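PDB 4GCN: protein STI-1 from Caenorhabditis elegans, which acts as an Hsp70/Hsp90-organising co-chaperone that binds Hsp90 and inhibits its ATPase, seen here as its N-terminal tetratricopeptide repeat domain. Local coordinates for residues A[22-32]-A[47-55]; A[58-69]-A[85-96]. All coordinates share one frame; numbering follows the deposited sequence.

Interaction 1. Residues A[22-32]-A[47-55]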
loop_
_atom_site.group_PDB
_atom_site.type_symbol
_atom_site.label_atom_id
_atom_site.label_comp_id
_atom_site.label_asym_id
_atom_site.label_seq_id
_atom_site.Cartn_x
_atom_site.Cartn_y
_atom_site.Cartn_z
ATOM N N LYS A 22 11.957 -12.557 -3.153
ATOM C CA LYS A 22 10.766 -13.057 -3.800
ATOM C C LYS A 22 10.204 -14.255 -3.074
ATOM O O LYS A 22 9.556 -15.114 -3.688
ATOM C CB LYS A 22 11.043 -13.432 -5.256
ATOM C CG LYS A 22 10.732 -12.393 -6.280
ATOM C CD LYS A 22 11.631 -11.216 -6.297
ATOM C CE LYS A 22 11.687 -10.609 -7.716
ATOM N NZ LYS A 22 11.450 -9.123 -7.554
ATOM N N ASP A 23 10.386 -14.284 -1.759
ATOM C CA ASP A 23 9.738 -15.255 -0.953
ATOM C C ASP A 23 8.494 -14.603 -0.408
ATOM O O ASP A 23 8.475 -14.101 0.721
ATOM C CB ASP A 23 10.609 -15.694 0.193
ATOM C CG ASP A 23 10.011 -16.857 0.945
ATOM O OD1 ASP A 23 8.769 -17.050 0.897
ATOM O OD2 ASP A 23 10.792 -17.532 1.609
ATOM N N PHE A 24 7.452 -14.595 -1.213
ATOM C CA PHE A 24 6.264 -13.834 -0.829
ATOM C C PHE A 24 5.479 -14.377 0.361
ATOM O O PHE A 24 4.905 -13.586 1.137
ATOM C CB PHE A 24 5.324 -13.595 -2.018
ATOM C CG PHE A 24 6.014 -12.998 -3.237
ATOM C CD1 PHE A 24 6.742 -11.869 -3.138
ATOM C CD2 PHE A 24 5.908 -13.604 -4.479
ATOM C CE1 PHE A 24 7.373 -11.313 -4.259
ATOM C CE2 PHE A 24 6.541 -13.074 -5.584
ATOM C CZ PHE A 24 7.276 -11.918 -5.458
ATOM N N GLU A 25 5.432 -15.690 0.509
ATOM C CA GLU A 25 4.755 -16.320 1.658
ATOM C C GLU A 25 5.340 -15.875 3.005
ATOM O O GLU A 25 4.622 -15.468 3.923
ATOM C CB GLU A 25 4.836 -17.859 1.556
ATOM C CG GLU A 25 3.947 -18.481 0.497
ATOM C CD GLU A 25 4.362 -18.168 -0.941
ATOM O OE1 GLU A 25 5.591 -18.017 -1.213
ATOM O OE2 GLU A 25 3.434 -18.066 -1.791
ATOM N N LYS A 26 6.656 -15.950 3.111
ATOM C CA LYS A 26 7.406 -15.567 4.311
ATOM C C LYS A 26 7.268 -14.054 4.551
ATOM O O LYS A 26 7.166 -13.608 5.717
ATOM C CB LYS A 26 8.896 -16.006 4.120
ATOM C CG LYS A 26 9.992 -15.601 5.114
ATOM C CD LYS A 26 11.429 -15.974 4.595
ATOM C CE LYS A 26 12.647 -15.315 5.307
ATOM N NZ LYS A 26 13.790 -14.602 4.545
ATOM N N ALA A 27 7.205 -13.279 3.469
ATOM C CA ALA A 27 7.063 -11.802 3.587
ATOM C C ALA A 27 5.768 -11.505 4.279
ATOM O O ALA A 27 5.747 -10.715 5.204
ATOM C CB ALA A 27 7.099 -11.123 2.244
ATOM N N HIS A 28 4.687 -12.156 3.820
ATOM C CA HIS A 28 3.373 -11.997 4.456
ATOM C C HIS A 28 3.364 -12.399 5.938
ATOM O O HIS A 28 2.726 -11.714 6.757
ATOM C CB HIS A 28 2.307 -12.793 3.710
ATOM C CG HIS A 28 1.818 -12.135 2.440
ATOM N ND1 HIS A 28 1.178 -10.933 2.430
ATOM C CD2 HIS A 28 1.835 -12.584 1.129
ATOM C CE1 HIS A 28 0.846 -10.619 1.181
ATOM N NE2 HIS A 28 1.250 -11.627 0.374
ATOM N N VAL A 29 4.003 -13.527 6.260
ATOM C CA VAL A 29 4.109 -14.044 7.666
ATOM C C VAL A 29 4.617 -12.942 8.616
ATOM O O VAL A 29 4.005 -12.630 9.659
ATOM C CB VAL A 29 5.026 -15.287 7.751
ATOM C CG1 VAL A 29 5.525 -15.532 9.187
ATOM C CG2 VAL A 29 4.296 -16.537 7.236
ATOM N N HIS A 30 5.724 -12.350 8.217
ATOM C CA HIS A 30 6.349 -11.312 8.973
ATOM C C HIS A 30 5.578 -10.015 9.017
ATOM O O HIS A 30 5.458 -9.361 10.098
ATOM C CB HIS A 30 7.752 -11.112 8.437
ATOM C CG HIS A 30 8.724 -12.256 8.818
ATOM N ND1 HIS A 30 9.006 -12.593 10.131
ATOM C CD2 HIS A 30 9.483 -13.099 8.034
ATOM C CE1 HIS A 30 9.890 -13.632 10.148
ATOM N NE2 HIS A 30 10.176 -13.954 8.877
ATOM N N TYR A 31 5.029 -9.583 7.871
ATOM C CA TYR A 31 4.261 -8.322 7.856
ATOM C C TYR A 31 3.024 -8.505 8.694
ATOM O O TYR A 31 2.594 -7.602 9.364
ATOM C CB TYR A 31 3.918 -7.884 6.426
ATOM C CG TYR A 31 5.081 -7.432 5.532
ATOM C CD1 TYR A 31 6.131 -6.686 6.021
ATOM C CD2 TYR A 31 5.098 -7.770 4.170
ATOM C CE1 TYR A 31 7.187 -6.252 5.181
ATOM C CE2 TYR A 31 6.125 -7.399 3.359
ATOM C CZ TYR A 31 7.174 -6.627 3.852
ATOM O OH TYR A 31 8.173 -6.227 3.025
ATOM N N ASP A 32 2.471 -9.711 8.686
ATOM C CA ASP A 32 1.276 -10.015 9.512
ATOM C C ASP A 32 1.625 -9.932 10.986
ATOM O O ASP A 32 0.840 -9.426 11.783
ATOM C CB ASP A 32 0.734 -11.428 9.207
ATOM C CG ASP A 32 -0.051 -11.490 7.855
ATOM O OD1 ASP A 32 -0.370 -10.417 7.288
ATOM O OD2 ASP A 32 -0.314 -12.599 7.380
ATOM N N ASN A 47 3.278 -2.286 2.715
ATOM C CA ASN A 47 4.237 -3.333 2.303
ATOM C C ASN A 47 3.479 -4.607 1.947
ATOM O O ASN A 47 3.786 -5.244 0.984
ATOM C CB ASN A 47 5.253 -3.608 3.411
ATOM C CG ASN A 47 6.307 -2.521 3.555
ATOM O OD1 ASN A 47 7.271 -2.727 4.254
ATOM N ND2 ASN A 47 6.142 -1.402 2.912
ATOM N N LYS A 48 2.404 -4.943 2.654
ATOM C CA LYS A 48 1.608 -6.099 2.292
ATOM C C LYS A 48 0.928 -5.942 0.912
ATOM O O LYS A 48 0.905 -6.876 0.126
ATOM C CB LYS A 48 0.499 -6.348 3.281
ATOM C CG LYS A 48 0.947 -7.193 4.441
ATOM C CD LYS A 48 -0.191 -7.843 5.154
ATOM C CE LYS A 48 -0.979 -8.900 4.403
ATOM N NZ LYS A 48 -0.633 -10.342 4.596
ATOM N N ALA A 49 0.464 -4.736 0.621
ATOM C CA ALA A 49 -0.097 -4.390 -0.695
ATOM C C ALA A 49 0.885 -4.606 -1.819
ATOM O O ALA A 49 0.544 -5.148 -2.856
ATOM C CB ALA A 49 -0.671 -2.952 -0.667
ATOM N N ALA A 50 2.127 -4.197 -1.594
ATOM C CA ALA A 50 3.182 -4.362 -2.549
ATOM C C ALA A 50 3.461 -5.833 -2.829
ATOM O O ALA A 50 3.670 -6.228 -3.981
ATOM C CB ALA A 50 4.423 -3.671 -2.049
ATOM N N VAL A 51 3.469 -6.658 -1.801
ATOM C CA VAL A 51 3.624 -8.096 -1.994
ATOM C C VAL A 51 2.472 -8.639 -2.829
ATOM O O VAL A 51 2.711 -9.352 -3.799
ATOM C CB VAL A 51 3.706 -8.870 -0.678
ATOM C CG1 VAL A 51 3.906 -10.356 -0.969
ATOM C CG2 VAL A 51 4.840 -8.310 0.174
ATOM N N TYR A 52 1.227 -8.314 -2.449
ATOM C CA TYR A 52 0.074 -8.798 -3.195
ATOM C C TYR A 52 0.119 -8.407 -4.662
ATOM O O TYR A 52 -0.195 -9.203 -5.496
ATOM C CB TYR A 52 -1.261 -8.349 -2.596
ATOM C CG TYR A 52 -1.684 -9.058 -1.326
ATOM C CD1 TYR A 52 -1.688 -10.466 -1.244
ATOM C CD2 TYR A 52 -2.077 -8.336 -0.204
ATOM C CE1 TYR A 52 -2.148 -11.118 -0.109
ATOM C CE2 TYR A 52 -2.487 -8.968 0.938
ATOM C CZ TYR A 52 -2.492 -10.341 0.993
ATOM O OH TYR A 52 -2.857 -10.928 2.154
ATOM N N PHE A 53 0.567 -7.204 -4.954
ATOM C CA PHE A 53 0.648 -6.731 -6.308
ATOM C C PHE A 53 1.639 -7.579 -7.113
ATOM O O PHE A 53 1.309 -7.982 -8.230
ATOM C CB PHE A 53 1.097 -5.249 -6.315
ATOM C CG PHE A 53 1.029 -4.599 -7.653
ATOM C CD1 PHE A 53 -0.083 -3.883 -8.007
ATOM C CD2 PHE A 53 2.084 -4.702 -8.537
ATOM C CE1 PHE A 53 -0.155 -3.281 -9.238
ATOM C CE2 PHE A 53 2.033 -4.113 -9.769
ATOM C CZ PHE A 53 0.903 -3.402 -10.121
ATOM N N GLU A 54 2.798 -7.885 -6.530
ATOM C CA GLU A 54 3.803 -8.733 -7.242
ATOM C C GLU A 54 3.317 -10.151 -7.421
ATOM O O GLU A 54 3.696 -10.763 -8.408
ATOM C CB GLU A 54 5.232 -8.716 -6.645
ATOM C CG GLU A 54 6.288 -9.247 -7.624
ATOM C CD GLU A 54 7.736 -8.886 -7.311
ATOM O OE1 GLU A 54 7.956 -7.966 -6.507
ATOM O OE2 GLU A 54 8.691 -9.511 -7.892
ATOM N N GLU A 55 2.450 -10.635 -6.521
ATOM C CA GLU A 55 1.807 -11.942 -6.622
ATOM C C GLU A 55 0.657 -11.998 -7.616
ATOM O O GLU A 55 0.057 -13.077 -7.830
ATOM C CB GLU A 55 1.218 -12.314 -5.240
ATOM C CG GLU A 55 2.229 -12.736 -4.195
ATOM C CD GLU A 55 1.553 -13.138 -2.890
ATOM O OE1 GLU A 55 1.554 -14.334 -2.565
ATOM O OE2 GLU A 55 0.978 -12.283 -2.219
HETATM O O HOH W 1 10.386 -8.291 -4.755
HETATM O O HOH W 2 -1.500 -12.957 5.124
#
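Asn47 lays its CB over one face of the Tyr31 ring, a CH-pi contact with CB 3.8 Å from the ring centroid; Asn47 OD1 and the Tyr31 hydroxyl both bond to Asn16 of helix 3-20. Lys48 runs its CG past Tyr31 CB, then bends so that its amine reaches both Asp32 and His28. Lys48 NZ forms a salt bridge to Asp32 OD1 (2.7 Å), met on the syn side of the carboxylate, and donates a hydrogen bond to His28 ND1 (2.9 Å), tilted from the imidazole plane. Val51 is a knob in the hole made by Phe24, Ala27, His28 and Tyr31: CG1 packs 3.7 Å from Phe24 CB, while CG2 sits at the edge of the tyrosine ring. On the Tyr52 ring, one face takes His28 CE1. Glu54 has two conformers; in one it extends past Phe24 CZ and OE2 bonds Lys22 NZ at 2.8 Å, a salt bridge doubtful beyond that copy. Glu55 OE2 accepts from His28 NE2 at 2.7 Å (N-H...O 160°), in the imidazole plane but above the carboxylate's. With an alanine in place of His28, Glu55 OE2 and Lys48 NZ would probably each lose a mate and the Tyr52 face its cover. Two antiparallel helices whose axes approach to 10.1 Å thus join predicted TPR 1 to TPR 2, the helix-to-helix junction typical of a TPR array.

Interaction 2. Residues A[58-69]-A[85-96]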
loop_
_atom_site.group_PDB
_atom_site.type_symbol
_atom_site.label_atom_id
_atom_site.label_comp_id
_atom_site.label_asym_id
_atom_site.label_seq_id
_atom_site.Cartn_x
_atom_site.Cartn_y
_atom_site.Cartn_z
ATOM N N PHE A 58 -4.453 -8.839 -7.208
ATOM C CA PHE A 58 -4.701 -7.406 -7.297
ATOM C C PHE A 58 -5.877 -6.967 -6.400
ATOM O O PHE A 58 -5.850 -5.916 -5.805
ATOM C CB PHE A 58 -4.891 -6.993 -8.733
ATOM C CG PHE A 58 -3.684 -7.279 -9.593
ATOM C CD1 PHE A 58 -2.552 -6.571 -9.383
ATOM C CD2 PHE A 58 -3.717 -8.231 -10.582
ATOM C CE1 PHE A 58 -1.426 -6.807 -10.142
ATOM C CE2 PHE A 58 -2.575 -8.497 -11.353
ATOM C CZ PHE A 58 -1.438 -7.768 -11.102
ATOM N N ALA A 59 -6.840 -7.849 -6.221
ATOM C CA ALA A 59 -8.000 -7.504 -5.337
ATOM C C ALA A 59 -7.540 -7.415 -3.888
ATOM O O ALA A 59 -7.826 -6.452 -3.193
ATOM C CB ALA A 59 -9.117 -8.524 -5.462
ATOM N N GLU A 60 -6.643 -8.334 -3.486
ATOM C CA GLU A 60 -6.069 -8.246 -2.121
ATOM C C GLU A 60 -5.179 -6.993 -1.930
ATOM O O GLU A 60 -5.240 -6.362 -0.898
ATOM C CB GLU A 60 -5.327 -9.508 -1.795
ATOM C CG GLU A 60 -6.201 -10.742 -1.790
ATOM C CD GLU A 60 -6.323 -11.448 -3.141
ATOM O OE1 GLU A 60 -6.208 -10.876 -4.287
ATOM O OE2 GLU A 60 -6.551 -12.668 -3.049
ATOM N N CYS A 61 -4.401 -6.637 -2.951
ATOM C CA CYS A 61 -3.610 -5.408 -2.956
ATOM C C CYS A 61 -4.505 -4.205 -2.654
ATOM O O CYS A 61 -4.221 -3.431 -1.744
ATOM C CB CYS A 61 -2.914 -5.245 -4.261
ATOM S SG CYS A 61 -1.995 -3.729 -4.455
ATOM N N VAL A 62 -5.587 -4.075 -3.410
ATOM C CA VAL A 62 -6.550 -3.003 -3.216
ATOM C C VAL A 62 -7.057 -2.987 -1.790
ATOM O O VAL A 62 -7.148 -1.921 -1.199
ATOM C CB VAL A 62 -7.769 -3.050 -4.196
ATOM C CG1 VAL A 62 -8.911 -2.068 -3.773
ATOM C CG2 VAL A 62 -7.334 -2.809 -5.614
ATOM N N GLN A 63 -7.383 -4.156 -1.253
ATOM C CA GLN A 63 -7.922 -4.275 0.110
ATOM C C GLN A 63 -6.935 -3.733 1.124
ATOM O O GLN A 63 -7.296 -2.980 1.998
ATOM C CB GLN A 63 -8.334 -5.737 0.431
ATOM C CG GLN A 63 -9.563 -6.149 -0.361
ATOM C CD GLN A 63 -9.703 -7.649 -0.614
ATOM O OE1 GLN A 63 -9.312 -8.448 0.230
ATOM N NE2 GLN A 63 -10.315 -8.030 -1.766
ATOM N N PHE A 64 -5.676 -4.004 0.927
ATOM C CA PHE A 64 -4.687 -3.470 1.843
ATOM C C PHE A 64 -4.374 -1.991 1.645
ATOM O O PHE A 64 -3.964 -1.314 2.587
ATOM C CB PHE A 64 -3.460 -4.391 1.914
ATOM C CG PHE A 64 -3.684 -5.513 2.891
ATOM C CD1 PHE A 64 -4.530 -6.564 2.577
ATOM C CD2 PHE A 64 -3.183 -5.430 4.186
ATOM C CE1 PHE A 64 -4.816 -7.572 3.519
ATOM C CE2 PHE A 64 -3.459 -6.431 5.115
ATOM C CZ PHE A 64 -4.284 -7.490 4.795
ATOM N N CYS A 65 -4.559 -1.488 0.416
ATOM C CA CYS A 65 -4.463 -0.059 0.170
ATOM C C CYS A 65 -5.566 0.656 0.912
ATOM O O CYS A 65 -5.365 1.724 1.467
ATOM C CB CYS A 65 -4.587 0.213 -1.333
ATOM S SG CYS A 65 -3.167 -0.355 -2.281
ATOM N N GLU A 66 -6.718 0.066 0.908
ATOM C CA GLU A 66 -7.875 0.649 1.585
ATOM C C GLU A 66 -7.625 0.709 3.116
ATOM O O GLU A 66 -7.945 1.713 3.817
ATOM C CB GLU A 66 -9.120 -0.195 1.292
ATOM C CG GLU A 66 -9.661 -0.093 -0.147
ATOM C CD GLU A 66 -10.670 -1.236 -0.526
ATOM O OE1 GLU A 66 -10.929 -2.163 0.261
ATOM O OE2 GLU A 66 -11.237 -1.213 -1.624
ATOM N N LYS A 67 -7.116 -0.389 3.647
ATOM C CA LYS A 67 -6.620 -0.423 5.035
ATOM C C LYS A 67 -5.546 0.682 5.319
ATOM O O LYS A 67 -5.692 1.422 6.265
ATOM C CB LYS A 67 -6.101 -1.823 5.434
ATOM C CG LYS A 67 -7.162 -2.867 5.738
ATOM C CD LYS A 67 -6.470 -4.237 5.925
ATOM C CE LYS A 67 -7.400 -5.406 6.138
ATOM N NZ LYS A 67 -8.623 -5.042 6.911
ATOM N N ALA A 68 -4.544 0.848 4.456
ATOM C CA ALA A 68 -3.539 1.864 4.649
ATOM C C ALA A 68 -4.150 3.255 4.765
ATOM O O ALA A 68 -3.767 4.041 5.604
ATOM C CB ALA A 68 -2.502 1.804 3.494
ATOM N N VAL A 69 -5.075 3.561 3.872
ATOM C CA VAL A 69 -5.722 4.846 3.849
ATOM C C VAL A 69 -6.478 5.054 5.152
ATOM O O VAL A 69 -6.357 6.135 5.774
ATOM C CB VAL A 69 -6.699 5.002 2.649
ATOM C CG1 VAL A 69 -7.564 6.248 2.779
ATOM C CG2 VAL A 69 -5.975 4.987 1.340
ATOM N N ALA A 85 -0.583 4.795 -1.210
ATOM C CA ALA A 85 -1.530 3.706 -1.122
ATOM C C ALA A 85 -2.561 3.869 -2.214
ATOM O O ALA A 85 -2.964 2.882 -2.842
ATOM C CB ALA A 85 -2.237 3.626 0.250
ATOM N N MET A 86 -3.011 5.105 -2.393
ATOM C CA MET A 86 -4.037 5.431 -3.383
ATOM C C MET A 86 -3.588 5.135 -4.824
ATOM O O MET A 86 -4.311 4.490 -5.579
ATOM C CB MET A 86 -4.488 6.879 -3.210
ATOM C CG MET A 86 -5.309 7.057 -1.944
ATOM S SD MET A 86 -5.515 8.821 -1.668
ATOM C CE MET A 86 -6.681 8.797 -0.268
ATOM N N SER A 87 -2.373 5.513 -5.204
ATOM C CA SER A 87 -1.876 5.237 -6.530
ATOM C C SER A 87 -1.669 3.744 -6.730
ATOM O O SER A 87 -1.873 3.229 -7.834
ATOM C CB SER A 87 -0.544 5.946 -6.771
ATOM O OG SER A 87 -0.525 7.193 -6.106
ATOM N N ARG A 88 -1.216 3.067 -5.664
ATOM C CA ARG A 88 -1.009 1.611 -5.762
ATOM C C ARG A 88 -2.328 0.929 -6.049
ATOM O O ARG A 88 -2.422 0.027 -6.900
ATOM C CB ARG A 88 -0.362 1.014 -4.497
ATOM C CG ARG A 88 -0.177 -0.513 -4.653
ATOM C CD ARG A 88 0.791 -1.187 -3.699
ATOM N NE ARG A 88 2.181 -0.767 -3.922
ATOM C CZ ARG A 88 2.921 -0.179 -2.990
ATOM N NH1 ARG A 88 2.401 0.130 -1.790
ATOM N NH2 ARG A 88 4.185 0.124 -3.268
ATOM N N ALA A 89 -3.374 1.325 -5.317
ATOM C CA ALA A 89 -4.685 0.855 -5.597
ATOM C C ALA A 89 -5.131 1.114 -7.043
ATOM O O ALA A 89 -5.798 0.244 -7.618
ATOM C CB ALA A 89 -5.733 1.499 -4.640
ATOM N N GLY A 90 -4.824 2.295 -7.587
ATOM C CA GLY A 90 -5.174 2.609 -8.931
ATOM C C GLY A 90 -4.519 1.671 -9.927
ATOM O O GLY A 90 -5.148 1.158 -10.845
ATOM N N ASN A 91 -3.216 1.453 -9.732
ATOM C CA ASN A 91 -2.519 0.493 -10.519
ATOM C C ASN A 91 -3.062 -0.961 -10.454
ATOM O O ASN A 91 -3.153 -1.658 -11.480
ATOM C CB ASN A 91 -1.049 0.565 -10.148
ATOM C CG ASN A 91 -0.371 1.779 -10.747
ATOM O OD1 ASN A 91 -0.016 2.707 -10.026
ATOM N ND2 ASN A 91 -0.140 1.761 -12.033
ATOM N N ALA A 92 -3.416 -1.414 -9.254
ATOM C CA ALA A 92 -4.026 -2.717 -9.063
ATOM C C ALA A 92 -5.357 -2.837 -9.814
ATOM O O ALA A 92 -5.653 -3.893 -10.339
ATOM C CB ALA A 92 -4.201 -3.086 -7.563
ATOM N N PHE A 93 -6.154 -1.764 -9.838
ATOM C CA PHE A 93 -7.354 -1.688 -10.637
ATOM C C PHE A 93 -7.113 -1.694 -12.135
ATOM O O PHE A 93 -7.760 -2.451 -12.869
ATOM C CB PHE A 93 -8.249 -0.562 -10.228
ATOM C CG PHE A 93 -9.225 -0.926 -9.145
ATOM C CD1 PHE A 93 -10.178 -1.947 -9.350
ATOM C CD2 PHE A 93 -9.206 -0.273 -7.939
ATOM C CE1 PHE A 93 -11.137 -2.209 -8.411
ATOM C CE2 PHE A 93 -10.156 -0.584 -6.938
ATOM C CZ PHE A 93 -11.096 -1.549 -7.177
ATOM N N GLN A 94 -6.111 -0.994 -12.595
ATOM C CA GLN A 94 -5.721 -1.146 -13.992
ATOM C C GLN A 94 -5.388 -2.592 -14.375
ATOM O O GLN A 94 -5.717 -3.056 -15.468
ATOM C CB GLN A 94 -4.497 -0.323 -14.356
ATOM C CG GLN A 94 -4.682 1.141 -14.513
ATOM C CD GLN A 94 -3.395 1.790 -14.955
ATOM O OE1 GLN A 94 -2.548 2.000 -14.121
ATOM N NE2 GLN A 94 -3.252 2.090 -16.282
ATOM N N LYS A 95 -4.709 -3.281 -13.493
ATOM C CA LYS A 95 -4.331 -4.642 -13.764
ATOM C C LYS A 95 -5.534 -5.599 -13.778
ATOM O O LYS A 95 -5.436 -6.684 -14.283
ATOM C CB LYS A 95 -3.331 -5.114 -12.752
ATOM C CG LYS A 95 -2.026 -4.374 -12.761
ATOM C CD LYS A 95 -1.168 -4.899 -13.902
ATOM C CE LYS A 95 0.168 -4.192 -13.936
ATOM N NZ LYS A 95 1.155 -5.012 -14.728
ATOM N N GLN A 96 -6.634 -5.183 -13.175
ATOM C CA GLN A 96 -7.904 -5.866 -13.236
ATOM C C GLN A 96 -8.772 -5.401 -14.405
ATOM O O GLN A 96 -9.947 -5.756 -14.445
ATOM C CB GLN A 96 -8.660 -5.636 -11.900
ATOM C CG GLN A 96 -7.960 -6.281 -10.727
ATOM C CD GLN A 96 -8.715 -6.174 -9.413
ATOM O OE1 GLN A 96 -9.630 -6.981 -9.126
ATOM N NE2 GLN A 96 -8.321 -5.187 -8.594
#
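Cys65 fits against Ala85 and Ala89 at the heart of an antiparallel helix pair, the junction between predicted TPR 2 and TPR 3 in this tetratricopeptide repeat domain. Small residues let the backbones come close here: the axes approach to 8.7 Å, and the CA atoms of Val62 and Ala89 are only 4.9 Å apart. Cys65 CB touches Ala89 CB at 3.7 Å, and Ala68 CB meets Ala85 CB at the same distance. One turn before Cys65, Val62 uses both branches: CG2 reaches Ala92 CB and also stands over one face of the Phe93 ring, offset toward its rim, while CG1 approaches CE2 of that ring. The Phe93 ring also meets Trp105 of helix 99-112, which extends the apolar layer into the next helix. Cys61, with SG anti to the backbone N (chi1 176°), turns its sulfur onto the aliphatic CG of Arg88 at 3.7 Å. Val69 CG2 finishes this buried end against Met86 CG.

The other end is more open to solvent and is built from longer side chains. Gln96 runs alongside Phe58, with Gln96 CG 3.7 Å from Phe58 CB. Its amide nitrogen makes a weak bond back to Ala92 O within its own segment. Lys95 is exposed; its first methylenes cover the aromatic ring, whereas the end of the chain leads away from helix 58-69. Lys95 CB sits almost exactly over the centre of the Phe58 ring, 3.5 Å from the centroid and 5° off the normal.

In the fold
Interaction 1 closes before interaction 2 opens along the chain, and the two are neighbours in the same helical array, their centres about 14 Å apart. Helix 42-54 serves interaction 1, and helix 58-74, which follows it directly, serves interaction 2. The two helices meet where Ala49 O lies 3.3 Å from Cys61 SG and where Tyr52 CE2 packs 3.6 Å from Phe64 CD1; Phe53 and Phe58 add an edge-to-face pair. Arg88 of interaction 2 also touches Ala49 and Ala50. Together the contacts stack four helices, as in the TPR domains of Hsp70/Hsp90 co-chaperones, whose groove takes up chaperone C-terminal peptides; the whole protein binds the Hsp90 MEEVD tail, and this domain may contribute.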